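Local coordinates for core protein VP7 (Bluetongue virus, PDB 1BVP), which forms homotrimers that coat the VP3 scaffold of the virus core as a structural capsid protein, with host cell surface receptor-binding activity, at residues A[157-162]-A[173-178]. Sequence-based numbering, arbitrary orientation.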
ATOM      1  N   ASP A 157     -13.278 -15.088  -6.668  1.00 16.50           N
ATOM      2  CA  ASP A 157     -13.580 -13.879  -7.427  1.00 17.33           C
ATOM      3  C   ASP A 157     -14.211 -14.186  -8.761  1.00 17.35           C
ATOM      4  O   ASP A 157     -14.240 -13.321  -9.647  1.00 13.32           O
ATOM      5  CB  ASP A 157     -12.270 -13.142  -7.727  1.00 22.44           C
ATOM      6  CG  ASP A 157     -11.304 -13.956  -8.595  1.00 25.45           C
ATOM      7  OD1 ASP A 157     -11.483 -15.194  -8.729  1.00 28.25           O
ATOM      8  OD2 ASP A 157     -10.344 -13.348  -9.134  1.00 33.07           O
ATOM      9  N   MET A 158     -14.816 -15.362  -8.875  1.00 20.54           N
ATOM     10  CA  MET A 158     -15.311 -15.779 -10.173  1.00 15.09           C
ATOM     11  C   MET A 158     -16.588 -16.595 -10.238  1.00 18.27           C
ATOM     12  O   MET A 158     -16.883 -17.400  -9.341  1.00 14.92           O
ATOM     13  CB  MET A 158     -14.198 -16.623 -10.763  1.00  9.87           C
ATOM     14  CG  MET A 158     -14.219 -16.732 -12.206  1.00 15.73           C
ATOM     15  SD  MET A 158     -12.725 -16.030 -12.803  1.00 24.76           S
ATOM     16  CE  MET A 158     -13.461 -15.156 -14.002  1.00 29.57           C
ATOM     17  N   ILE A 159     -17.350 -16.376 -11.306  1.00 19.89           N
ATOM     18  CA  ILE A 159     -18.541 -17.181 -11.563  1.00 20.12           C
ATOM     19  C   ILE A 159     -18.486 -17.589 -13.041  1.00 21.68           C
ATOM     20  O   ILE A 159     -17.776 -16.958 -13.864  1.00 20.13           O
ATOM     21  CB  ILE A 159     -19.888 -16.455 -11.300  1.00 18.69           C
ATOM     22  CG1 ILE A 159     -20.187 -15.447 -12.398  1.00 19.02           C
ATOM     23  CG2 ILE A 159     -19.927 -15.851  -9.916  1.00 17.58           C
ATOM     24  CD1 ILE A 159     -21.650 -15.178 -12.532  1.00 16.29           C
ATOM     25  N   GLN A 160     -19.181 -18.678 -13.365  1.00 23.39           N
ATOM     26  CA  GLN A 160     -19.277 -19.170 -14.758  1.00 22.03           C
ATOM     27  C   GLN A 160     -20.737 -19.477 -14.951  1.00 20.03           C
ATOM     28  O   GLN A 160     -21.446 -19.781 -13.975  1.00 15.53           O
ATOM     29  CB  GLN A 160     -18.428 -20.410 -15.031  1.00 15.27           C
ATOM     30  CG  GLN A 160     -18.721 -21.562 -14.104  1.00 15.93           C
ATOM     31  CD  GLN A 160     -17.630 -22.607 -14.118  1.00 18.32           C
ATOM     32  OE1 GLN A 160     -16.573 -22.416 -14.704  1.00 18.87           O
ATOM     33  NE2 GLN A 160     -17.873 -23.715 -13.448  1.00 26.42           N
ATOM     34  N   VAL A 161     -21.198 -19.247 -16.174  1.00 20.31           N
ATOM     35  CA  VAL A 161     -22.588 -19.462 -16.542  1.00 23.98           C
ATOM     36  C   VAL A 161     -22.614 -20.444 -17.717  1.00 25.04           C
ATOM     37  O   VAL A 161     -21.829 -20.282 -18.683  1.00 20.24           O
ATOM     38  CB  VAL A 161     -23.238 -18.131 -17.032  1.00 24.18           C
ATOM     39  CG1 VAL A 161     -24.728 -18.243 -17.071  1.00 22.54           C
ATOM     40  CG2 VAL A 161     -22.828 -16.995 -16.174  1.00 24.41           C
ATOM     41  N   SER A 162     -23.462 -21.475 -17.598  1.00 25.33           N
ATOM     42  CA  SER A 162     -23.664 -22.483 -18.659  1.00 25.63           C
ATOM     43  C   SER A 162     -24.950 -22.077 -19.374  1.00 25.49           C
ATOM     44  O   SER A 162     -25.986 -21.860 -18.729  1.00 22.88           O
ATOM     45  CB  SER A 162     -23.908 -23.876 -18.076  1.00 26.37           C
ATOM     46  OG  SER A 162     -22.842 -24.336 -17.282  1.00 29.39           O
ATOM     47  N   GLN A 173     -28.641 -12.127  -9.445  1.00 23.37           N
ATOM     48  CA  GLN A 173     -28.879 -12.609  -8.091  1.00 25.54           C
ATOM     49  C   GLN A 173     -27.776 -13.417  -7.452  1.00 23.03           C
ATOM     50  O   GLN A 173     -27.749 -13.551  -6.225  1.00 24.97           O
ATOM     51  CB  GLN A 173     -30.243 -13.315  -7.936  1.00 41.18           C
ATOM     52  CG  GLN A 173     -30.592 -14.369  -8.992  1.00 64.57           C
ATOM     53  CD  GLN A 173     -30.862 -13.792 -10.417  1.00 77.61           C
ATOM     54  OE1 GLN A 173     -31.188 -12.602 -10.592  1.00 78.99           O
ATOM     55  NE2 GLN A 173     -30.718 -14.651 -11.432  1.00 81.44           N
ATOM     56  N   ILE A 174     -26.857 -13.942  -8.257  1.00 20.59           N
ATOM     57  CA  ILE A 174     -25.742 -14.758  -7.726  1.00 21.16           C
ATOM     58  C   ILE A 174     -24.796 -13.827  -6.939  1.00 25.52           C
ATOM     59  O   ILE A 174     -24.147 -14.239  -5.961  1.00 29.14           O
ATOM     60  CB  ILE A 174     -24.999 -15.518  -8.913  1.00 19.14           C
ATOM     61  CG1 ILE A 174     -23.881 -16.429  -8.428  1.00 18.09           C
ATOM     62  CG2 ILE A 174     -24.391 -14.544  -9.901  1.00 22.39           C
ATOM     63  CD1 ILE A 174     -24.350 -17.643  -7.722  1.00 22.07           C
ATOM     64  N   PHE A 175     -24.782 -12.559  -7.361  1.00 26.32           N
ATOM     65  CA  PHE A 175     -23.973 -11.496  -6.773  1.00 25.52           C
ATOM     66  C   PHE A 175     -24.602 -10.783  -5.583  1.00 31.39           C
ATOM     67  O   PHE A 175     -23.895 -10.118  -4.819  1.00 39.64           O
ATOM     68  CB  PHE A 175     -23.698 -10.414  -7.806  1.00 20.58           C
ATOM     69  CG  PHE A 175     -22.789 -10.840  -8.906  1.00 24.39           C
ATOM     70  CD1 PHE A 175     -21.409 -10.795  -8.742  1.00 26.41           C
ATOM     71  CD2 PHE A 175     -23.301 -11.256 -10.122  1.00 24.08           C
ATOM     72  CE1 PHE A 175     -20.547 -11.158  -9.783  1.00 23.59           C
ATOM     73  CE2 PHE A 175     -22.453 -11.621 -11.172  1.00 21.15           C
ATOM     74  CZ  PHE A 175     -21.079 -11.572 -11.005  1.00 21.57           C
ATOM     75  N   GLN A 176     -25.919 -10.880  -5.440  1.00 30.23           N
ATOM     76  CA  GLN A 176     -26.649 -10.167  -4.388  1.00 29.17           C
ATOM     77  C   GLN A 176     -26.638 -10.773  -2.995  1.00 31.55           C
ATOM     78  O   GLN A 176     -26.236 -11.929  -2.819  1.00 33.63           O
ATOM     79  CB  GLN A 176     -28.057  -9.804  -4.900  1.00 27.36           C
ATOM     80  CG  GLN A 176     -27.927  -8.965  -6.223  1.00 35.32           C
ATOM     81  CD  GLN A 176     -29.243  -8.634  -6.924  1.00 46.42           C
ATOM     82  OE1 GLN A 176     -30.273  -9.291  -6.692  1.00 55.68           O
ATOM     83  NE2 GLN A 176     -29.215  -7.618  -7.800  1.00 44.11           N
ATOM     84  N   GLY A 177     -26.897  -9.927  -1.994  1.00 34.20           N
ATOM     85  CA  GLY A 177     -26.919 -10.376  -0.607  1.00 36.78           C
ATOM     86  C   GLY A 177     -25.588 -10.542   0.115  1.00 42.27           C
ATOM     87  O   GLY A 177     -25.563 -10.773   1.322  1.00 47.06           O
ATOM     88  N   ARG A 178     -24.482 -10.469  -0.615  1.00 46.99           N
ATOM     89  CA  ARG A 178     -23.151 -10.605  -0.025  1.00 47.16           C
ATOM     90  C   ARG A 178     -22.454  -9.267  -0.144  1.00 48.30           C
ATOM     91  O   ARG A 178     -22.518  -8.622  -1.213  1.00 46.42           O
ATOM     92  CB  ARG A 178     -22.310 -11.684  -0.737  1.00 47.66           C
ATOM     93  CG  ARG A 178     -22.788 -12.117  -2.132  1.00 55.27           C
ATOM     94  CD  ARG A 178     -22.175 -13.458  -2.596  1.00 60.53           C
ATOM     95  NE  ARG A 178     -22.151 -14.480  -1.543  1.00 63.53           N
ATOM     96  CZ  ARG A 178     -21.174 -14.625  -0.638  1.00 67.50           C
ATOM     97  NH1 ARG A 178     -20.094 -13.827  -0.628  1.00 67.72           N
ATOM     98  NH2 ARG A 178     -21.301 -15.539   0.313  1.00 68.67           N
TER
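Ile159 reaches from its strand into the notch between Ile174 and Phe175, and its CD1 methyl makes the closest contacts, 3.9 Å from Ile174 CG2 and 3.9 Å from Phe175 CE2, with CZ of that ring at 4.0 Å. Its CG1 stands between the backbone N and the carbonyl carbon (chi1 74°), and from there the extended chain carries CD1 across the gap. The two isoleucines run past one another in opposite senses, whereas the methyl meets the phenyl ring obliquely, near its far end. The interaction is purely apolar, and the backbones stay well apart, the closest CA atoms, of Ile159 and Ile174, being separated by 8.5 Å. Between the two segments, close packing is limited to these three side chains, of which Ile159 and Phe175 are buried; toward the outside, Ile174 is partly exposed and Gln173 and Gly177 exposed. Together the segments bury 127 Å², both sides summed, consistent with a local touch. Phe175 also meets Trp225 edge-to-face and rests on Val247, while Phe129 packs against Ile159. In the jelly-roll beta-sandwich domain of VP7, the loop after strand 168-170 thus packs on the sheet where strand 158-163 runs between strands 149-155 and 241-252.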